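Demethylmenaquinone Methyltransferase (Thermus thermophilus, PDB 1J3L) is a protein of the RraA family, built as a mixed alpha/beta fold and assembled from three copies of the chain. Local coordinates at residues A29-R34 with G57-V62; V50-G55 with W82-A87. All coordinates share one frame; numbering follows the deposited sequence.

Contact 1: A29-R34 with G57-V62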
ATOM      1  N   ALA A  29       6.429  12.042  10.831  1.00 28.66           N
ATOM      2  CA  ALA A  29       6.140  11.820   9.420  1.00 23.73           C
ATOM      3  C   ALA A  29       7.244  12.481   8.602  1.00 26.55           C
ATOM      4  O   ALA A  29       7.580  12.035   7.508  1.00 22.60           O
ATOM      5  CB  ALA A  29       4.778  12.420   9.057  1.00 35.14           C
ATOM      6  N   ARG A  30       7.816  13.542   9.157  1.00 27.65           N
ATOM      7  CA  ARG A  30       8.880  14.274   8.478  1.00 31.10           C
ATOM      8  C   ARG A  30      10.146  14.303   9.322  1.00 22.59           C
ATOM      9  O   ARG A  30      10.103  14.607  10.518  1.00 28.19           O
ATOM     10  CB  ARG A  30       8.420  15.706   8.174  1.00 29.74           C
ATOM     11  CG  ARG A  30       7.224  15.780   7.235  1.00 35.01           C
ATOM     12  CD  ARG A  30       6.765  17.208   7.022  1.00 35.43           C
ATOM     13  NE  ARG A  30       5.732  17.301   5.991  1.00 45.97           N
ATOM     14  CZ  ARG A  30       5.030  18.401   5.724  1.00 46.78           C
ATOM     15  NH1 ARG A  30       5.241  19.518   6.409  1.00 41.54           N
ATOM     16  NH2 ARG A  30       4.102  18.383   4.779  1.00 43.30           N
ATOM     17  N   PHE A  31      11.266  13.977   8.684  1.00 22.70           N
ATOM     18  CA  PHE A  31      12.567  13.957   9.333  1.00 24.09           C
ATOM     19  C   PHE A  31      13.655  14.036   8.261  1.00 29.54           C
ATOM     20  O   PHE A  31      13.388  13.832   7.076  1.00 27.72           O
ATOM     21  CB  PHE A  31      12.742  12.674  10.158  1.00 23.55           C
ATOM     22  CG  PHE A  31      12.699  11.413   9.338  1.00 13.36           C
ATOM     23  CD1 PHE A  31      11.486  10.897   8.894  1.00 13.79           C
ATOM     24  CD2 PHE A  31      13.875  10.739   9.011  1.00  6.12           C
ATOM     25  CE1 PHE A  31      11.436   9.711   8.125  1.00 15.37           C
ATOM     26  CE2 PHE A  31      13.847   9.558   8.245  1.00 17.97           C
ATOM     27  CZ  PHE A  31      12.619   9.042   7.804  1.00 19.00           C
ATOM     28  N   ALA A  32      14.881  14.326   8.687  1.00 26.36           N
ATOM     29  CA  ALA A  32      16.002  14.449   7.769  1.00 23.89           C
ATOM     30  C   ALA A  32      17.333  14.358   8.507  1.00 21.67           C
ATOM     31  O   ALA A  32      17.389  14.515   9.724  1.00 24.80           O
ATOM     32  CB  ALA A  32      15.904  15.778   7.031  1.00 20.11           C
ATOM     33  N   GLY A  33      18.411  14.106   7.774  1.00 24.86           N
ATOM     34  CA  GLY A  33      19.706  14.024   8.425  1.00 18.19           C
ATOM     35  C   GLY A  33      20.813  13.427   7.583  1.00 30.67           C
ATOM     36  O   GLY A  33      20.589  12.987   6.449  1.00 20.87           O
ATOM     37  N   ARG A  34      22.020  13.430   8.144  1.00 23.55           N
ATOM     38  CA  ARG A  34      23.181  12.869   7.480  1.00 20.16           C
ATOM     39  C   ARG A  34      22.968  11.357   7.428  1.00 29.35           C
ATOM     40  O   ARG A  34      22.705  10.729   8.453  1.00 26.75           O
ATOM     41  CB  ARG A  34      24.454  13.201   8.271  1.00 21.06           C
ATOM     42  CG  ARG A  34      25.735  12.806   7.554  1.00 33.89           C
ATOM     43  CD  ARG A  34      26.983  13.119   8.376  1.00 34.14           C
ATOM     44  NE  ARG A  34      28.207  12.875   7.613  1.00 36.06           N
ATOM     45  CZ  ARG A  34      28.653  13.655   6.628  1.00 40.10           C
ATOM     46  NH1 ARG A  34      27.980  14.741   6.277  1.00 35.10           N
ATOM     47  NH2 ARG A  34      29.773  13.350   5.990  1.00 36.53           N
ATOM     48  N   GLY A  57      21.520  14.250  14.488  1.00 21.61           N
ATOM     49  CA  GLY A  57      21.419  14.764  13.131  1.00 19.86           C
ATOM     50  C   GLY A  57      21.686  13.741  12.041  1.00 28.14           C
ATOM     51  O   GLY A  57      22.123  14.094  10.945  1.00 30.56           O
ATOM     52  N   GLN A  58      21.422  12.468  12.319  1.00 27.22           N
ATOM     53  CA  GLN A  58      21.670  11.434  11.320  1.00 26.04           C
ATOM     54  C   GLN A  58      20.472  10.550  11.014  1.00 22.64           C
ATOM     55  O   GLN A  58      19.540  10.439  11.800  1.00 26.21           O
ATOM     56  CB  GLN A  58      22.844  10.551  11.762  1.00 25.49           C
ATOM     57  CG  GLN A  58      24.136  11.325  12.001  1.00 32.97           C
ATOM     58  CD  GLN A  58      25.155  10.532  12.793  1.00 23.91           C
ATOM     59  OE1 GLN A  58      25.745   9.582  12.291  1.00 27.19           O
ATOM     60  NE2 GLN A  58      25.355  10.915  14.047  1.00 28.59           N
ATOM     61  N   VAL A  59      20.518   9.921   9.849  1.00 25.73           N
ATOM     62  CA  VAL A  59      19.473   9.017   9.422  1.00 28.04           C
ATOM     63  C   VAL A  59      20.113   7.687   9.039  1.00 28.30           C
ATOM     64  O   VAL A  59      21.021   7.649   8.208  1.00 33.96           O
ATOM     65  CB  VAL A  59      18.732   9.570   8.197  1.00 25.09           C
ATOM     66  CG1 VAL A  59      17.796   8.514   7.631  1.00 30.31           C
ATOM     67  CG2 VAL A  59      17.945  10.793   8.589  1.00 27.95           C
ATOM     68  N   LEU A  60      19.652   6.599   9.644  1.00 21.93           N
ATOM     69  CA  LEU A  60      20.202   5.298   9.311  1.00 19.02           C
ATOM     70  C   LEU A  60      19.319   4.657   8.244  1.00 18.06           C
ATOM     71  O   LEU A  60      18.105   4.541   8.402  1.00 22.03           O
ATOM     72  CB  LEU A  60      20.274   4.400  10.550  1.00 20.24           C
ATOM     73  CG  LEU A  60      20.927   3.031  10.321  1.00 22.11           C
ATOM     74  CD1 LEU A  60      22.422   3.226  10.091  1.00 21.28           C
ATOM     75  CD2 LEU A  60      20.677   2.101  11.518  1.00 23.55           C
ATOM     76  N   PHE A  61      19.942   4.274   7.143  1.00 23.61           N
ATOM     77  CA  PHE A  61      19.244   3.638   6.040  1.00 33.80           C
ATOM     78  C   PHE A  61      19.666   2.173   6.073  1.00 28.02           C
ATOM     79  O   PHE A  61      20.828   1.849   5.827  1.00 32.29           O
ATOM     80  CB  PHE A  61      19.656   4.285   4.711  1.00 32.47           C
ATOM     81  CG  PHE A  61      18.655   4.100   3.608  1.00 21.18           C
ATOM     82  CD1 PHE A  61      18.279   2.833   3.196  1.00 23.05           C
ATOM     83  CD2 PHE A  61      18.104   5.194   2.969  1.00 22.37           C
ATOM     84  CE1 PHE A  61      17.359   2.663   2.165  1.00 15.29           C
ATOM     85  CE2 PHE A  61      17.184   5.031   1.934  1.00 20.23           C
ATOM     86  CZ  PHE A  61      16.818   3.766   1.533  1.00 19.68           C
ATOM     87  N   VAL A  62      18.726   1.295   6.399  1.00 26.09           N
ATOM     88  CA  VAL A  62      19.015  -0.131   6.478  1.00 30.19           C
ATOM     89  C   VAL A  62      18.506  -0.875   5.263  1.00 27.74           C
ATOM     90  O   VAL A  62      17.300  -0.918   5.003  1.00 24.54           O
ATOM     91  CB  VAL A  62      18.370  -0.775   7.716  1.00 23.89           C
ATOM     92  CG1 VAL A  62      18.790  -2.221   7.822  1.00 29.14           C
ATOM     93  CG2 VAL A  62      18.757  -0.005   8.956  1.00 25.06           C
TER
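This is the opening of the beta-alpha-beta unit formed by strand 31-39, helix 45-51 and strand 58-63, where the second strand joins the first in parallel fashion. The strands meet near the start of 58-62 and then part: the axes of 31-34 and 58-62 stand at 90°, so a single bridge, Arg-34 with Gln-58, carries the pairing here. Two backbone bonds make it. Arg-34 N gives a nearly straight hydrogen bond (163°) to Gly-57 O, 2.9 Å away, in the carbonyl plane on a lone pair. Val-59 N returns the bond to Arg-34 O at 2.7 Å, but stands 41° out of that carbonyl's plane, off the lone pair. The same oxygen receives a CA-H...O contact from Gln-58 CA at 3.1 Å. The CB bonds of Phe-31 and Val-59 point toward the partner strand. Val-59 sets CG2 beside its own N and against Gly-33 N, 3.4 Å away, while CG2 also meets the edge of the Phe-31 ring at CD2, 4.1 Å off. Gly-33, with no side chain, lets its CA come to 3.5 Å from Gly-57 O. The amide of Gln-58 turns away to the backbone oxygens of Glu-54 and Ala-56. Main-chain bonds thus fix the pairing, while Val-59 CG2 and CG1 meet Phe-31 CD2 and CE2 where the strands part.

Contact 2: V50-G55 with W82-A87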
ATOM      1  N   VAL A  50      25.173  -0.358  15.700  1.00 26.38           N
ATOM      2  CA  VAL A  50      25.242   0.956  15.075  1.00 29.82           C
ATOM      3  C   VAL A  50      24.324   2.015  15.711  1.00 25.42           C
ATOM      4  O   VAL A  50      24.740   3.156  15.893  1.00 31.78           O
ATOM      5  CB  VAL A  50      24.944   0.860  13.550  1.00 38.86           C
ATOM      6  CG1 VAL A  50      24.900   2.256  12.923  1.00 29.20           C
ATOM      7  CG2 VAL A  50      26.024   0.012  12.864  1.00 40.35           C
ATOM      8  N   LEU A  51      23.089   1.654  16.057  1.00 26.51           N
ATOM      9  CA  LEU A  51      22.186   2.638  16.654  1.00 28.92           C
ATOM     10  C   LEU A  51      22.627   3.042  18.052  1.00 28.36           C
ATOM     11  O   LEU A  51      22.099   3.993  18.627  1.00 36.38           O
ATOM     12  CB  LEU A  51      20.752   2.110  16.703  1.00 18.73           C
ATOM     13  CG  LEU A  51      19.932   2.149  15.410  1.00 22.18           C
ATOM     14  CD1 LEU A  51      18.583   1.527  15.661  1.00 32.81           C
ATOM     15  CD2 LEU A  51      19.754   3.575  14.939  1.00 32.60           C
ATOM     16  N   GLU A  52      23.603   2.323  18.593  1.00 29.85           N
ATOM     17  CA  GLU A  52      24.113   2.614  19.926  1.00 31.46           C
ATOM     18  C   GLU A  52      25.158   3.715  19.819  1.00 37.80           C
ATOM     19  O   GLU A  52      25.592   4.280  20.827  1.00 27.13           O
ATOM     20  CB  GLU A  52      24.742   1.362  20.531  1.00 31.25           C
ATOM     21  CG  GLU A  52      24.761   1.350  22.042  1.00 36.46           C
ATOM     22  CD  GLU A  52      23.367   1.368  22.635  1.00 40.74           C
ATOM     23  OE1 GLU A  52      22.635   0.366  22.484  1.00 47.17           O
ATOM     24  OE2 GLU A  52      23.001   2.391  23.249  1.00 44.28           O
ATOM     25  N   GLU A  53      25.569   4.007  18.586  1.00 39.01           N
ATOM     26  CA  GLU A  53      26.558   5.046  18.354  1.00 42.22           C
ATOM     27  C   GLU A  53      25.784   6.343  18.243  1.00 45.13           C
ATOM     28  O   GLU A  53      24.641   6.344  17.772  1.00 40.92           O
ATOM     29  CB  GLU A  53      27.350   4.769  17.069  1.00 41.62           C
ATOM     30  CG  GLU A  53      27.745   3.314  16.957  1.00 52.34           C
ATOM     31  CD  GLU A  53      28.905   3.072  16.023  1.00 53.71           C
ATOM     32  OE1 GLU A  53      28.947   3.679  14.934  1.00 56.58           O
ATOM     33  OE2 GLU A  53      29.775   2.255  16.380  1.00 56.23           O
ATOM     34  N   GLU A  54      26.365   7.442  18.708  1.00 41.64           N
ATOM     35  CA  GLU A  54      25.628   8.673  18.621  1.00 35.58           C
ATOM     36  C   GLU A  54      25.152   9.048  17.240  1.00 25.45           C
ATOM     37  O   GLU A  54      25.951   9.157  16.315  1.00 41.49           O
ATOM     38  CB  GLU A  54      26.375   9.798  19.374  1.00 34.25           C
ATOM     39  CG  GLU A  54      25.737   9.938  20.816  1.00 54.66           C
ATOM     40  CD  GLU A  54      26.633   9.671  22.070  1.00 56.36           C
ATOM     41  OE1 GLU A  54      27.426  10.551  22.462  1.00 38.20           O
ATOM     42  OE2 GLU A  54      26.506   8.607  22.718  1.00 60.51           O
ATOM     43  N   GLY A  55      23.830   9.221  17.133  1.00 27.12           N
ATOM     44  CA  GLY A  55      23.204   9.543  15.863  1.00 33.38           C
ATOM     45  C   GLY A  55      22.606  10.935  15.716  1.00 26.07           C
ATOM     46  O   GLY A  55      21.692  11.139  14.908  1.00 30.71           O
ATOM     47  N   TRP A  82      16.194   6.559  19.370  1.00 22.20           N
ATOM     48  CA  TRP A  82      15.727   7.853  19.834  1.00 21.35           C
ATOM     49  C   TRP A  82      16.568   8.388  20.987  1.00 24.17           C
ATOM     50  O   TRP A  82      16.922   9.567  20.998  1.00 30.29           O
ATOM     51  CB  TRP A  82      14.270   7.762  20.268  1.00 22.66           C
ATOM     52  CG  TRP A  82      13.746   9.025  20.855  1.00 27.65           C
ATOM     53  CD1 TRP A  82      13.690  10.246  20.252  1.00 28.56           C
ATOM     54  CD2 TRP A  82      13.163   9.188  22.152  1.00 29.67           C
ATOM     55  NE1 TRP A  82      13.104  11.159  21.087  1.00 30.71           N
ATOM     56  CE2 TRP A  82      12.768  10.538  22.259  1.00 26.30           C
ATOM     57  CE3 TRP A  82      12.931   8.322  23.231  1.00 42.59           C
ATOM     58  CZ2 TRP A  82      12.153  11.048  23.403  1.00 37.00           C
ATOM     59  CZ3 TRP A  82      12.316   8.830  24.373  1.00 52.96           C
ATOM     60  CH2 TRP A  82      11.933  10.182  24.448  1.00 47.36           C
ATOM     61  N   GLU A  83      16.875   7.531  21.963  1.00 28.81           N
ATOM     62  CA  GLU A  83      17.684   7.942  23.115  1.00 28.96           C
ATOM     63  C   GLU A  83      19.080   8.367  22.648  1.00 23.72           C
ATOM     64  O   GLU A  83      19.714   9.209  23.265  1.00 21.95           O
ATOM     65  CB  GLU A  83      17.815   6.798  24.142  1.00 26.89           C
ATOM     66  CG  GLU A  83      16.481   6.247  24.660  1.00 32.91           C
ATOM     67  CD  GLU A  83      16.637   5.085  25.642  1.00 37.47           C
ATOM     68  OE1 GLU A  83      17.419   4.148  25.364  1.00 31.23           O
ATOM     69  OE2 GLU A  83      15.957   5.099  26.692  1.00 46.01           O
ATOM     70  N   LYS A  84      19.553   7.772  21.560  1.00 25.49           N
ATOM     71  CA  LYS A  84      20.867   8.094  21.023  1.00 21.76           C
ATOM     72  C   LYS A  84      20.841   9.294  20.072  1.00 29.87           C
ATOM     73  O   LYS A  84      21.864   9.657  19.489  1.00 25.61           O
ATOM     74  CB  LYS A  84      21.456   6.872  20.317  1.00 34.73           C
ATOM     75  CG  LYS A  84      22.105   5.870  21.263  1.00 37.64           C
ATOM     76  CD  LYS A  84      23.309   6.498  21.941  1.00 39.19           C
ATOM     77  CE  LYS A  84      23.955   5.565  22.933  1.00 41.43           C
ATOM     78  NZ  LYS A  84      25.176   6.195  23.483  1.00 40.14           N
ATOM     79  N   GLY A  85      19.663   9.891  19.908  1.00 23.45           N
ATOM     80  CA  GLY A  85      19.526  11.076  19.071  1.00 27.27           C
ATOM     81  C   GLY A  85      19.264  10.926  17.584  1.00 25.71           C
ATOM     82  O   GLY A  85      19.182  11.919  16.862  1.00 27.89           O
ATOM     83  N   TRP A  86      19.140   9.697  17.108  1.00 18.60           N
ATOM     84  CA  TRP A  86      18.886   9.496  15.696  1.00 23.07           C
ATOM     85  C   TRP A  86      17.662  10.286  15.255  1.00 22.83           C
ATOM     86  O   TRP A  86      16.662  10.365  15.975  1.00 29.98           O
ATOM     87  CB  TRP A  86      18.692   8.000  15.400  1.00 23.06           C
ATOM     88  CG  TRP A  86      19.941   7.236  15.586  1.00 14.92           C
ATOM     89  CD1 TRP A  86      20.462   6.798  16.764  1.00 23.85           C
ATOM     90  CD2 TRP A  86      20.917   6.943  14.580  1.00 16.56           C
ATOM     91  NE1 TRP A  86      21.707   6.256  16.561  1.00 14.78           N
ATOM     92  CE2 TRP A  86      22.007   6.327  15.231  1.00 14.54           C
ATOM     93  CE3 TRP A  86      20.970   7.136  13.194  1.00 20.02           C
ATOM     94  CZ2 TRP A  86      23.150   5.918  14.544  1.00 11.66           C
ATOM     95  CZ3 TRP A  86      22.105   6.728  12.511  1.00 13.51           C
ATOM     96  CH2 TRP A  86      23.182   6.118  13.191  1.00 19.83           C
ATOM     97  N   ALA A  87      17.748  10.883  14.074  1.00 21.23           N
ATOM     98  CA  ALA A  87      16.634  11.654  13.533  1.00 22.09           C
ATOM     99  C   ALA A  87      15.624  10.701  12.906  1.00 18.68           C
ATOM    100  O   ALA A  87      14.422  10.974  12.886  1.00 20.89           O
ATOM    101  CB  ALA A  87      17.132  12.641  12.489  1.00 23.89           C
TER
HETATM  102  O   HOH W   1      27.204   6.080  21.573  1.00 60.88           O
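Two turns that follow helices meet here, segment 50-55 at the end of helix 45-51 and segment 82-87 at the end of helix 75-83, and the indole of Trp-86 is clamped between parts of the first. Leu-51 CD2 sits over the five-membered ring of Trp-86, 3.5 Å from its centroid, and Gly-55 CA is 3.6 Å from the same centroid on the opposite face, both as CH-pi contacts. Gly-55, having no side chain, brings its CA directly over the ring. The indole N-H is shared between two carbonyls: Trp-86 NE1 makes weak, bent bonds to Leu-51 O at 3.1 Å and to Glu-53 O at 3.2 Å, which, with the two covered faces, probably help hold the ring's rotation. Helix 75-83 ends in a Schellman motif, with Gly-85 at positive phi, and the chain then leads into Trp-86. Just before that glycine, Lys-84 O accepts a bond from Gly-55 N at 3.1 Å, from above the carbonyl plane. CB and CG of Lys-84 lie against Leu-51 O; after the bend at chi2 (-65°) the extended CD and CE pass Glu-52 O. The ammonium ends in a salt bridge, Lys-84 NZ to Glu-54 OE2 at 2.9 Å, using the carboxylate's anti lone pair, and a water accepts from NZ while donating to Glu-52 O. The carboxylate of Glu-52 pairs instead with Arg-80, although its OE2 stays 4.4 Å from Lys-84 NZ, near enough that it probably adds to the negative field around the ammonium.

How the contacts relate
Contacts 1 and 2 have their centres about 11 Å apart. Segment 50-55 belongs to the beta-alpha-beta unit whose strands form contact 1: helix 45-51 connects those strands, and Gly-55 lies two residues before Gly-57. The contacts also touch directly. Gln-58 O and Ala-87 N are 2.9 Å apart, a probable hydrogen bond at the start of the parallel pairing between strands 58-63 and 88-92. Leu-60 CB packs on Trp-86 CZ3 at 3.6 Å, so the clamped indole also rests on the strand of contact 1. The bound magnesium ion is about 11 Å from the side chain of Arg-34, so contact 1 is not part of its site.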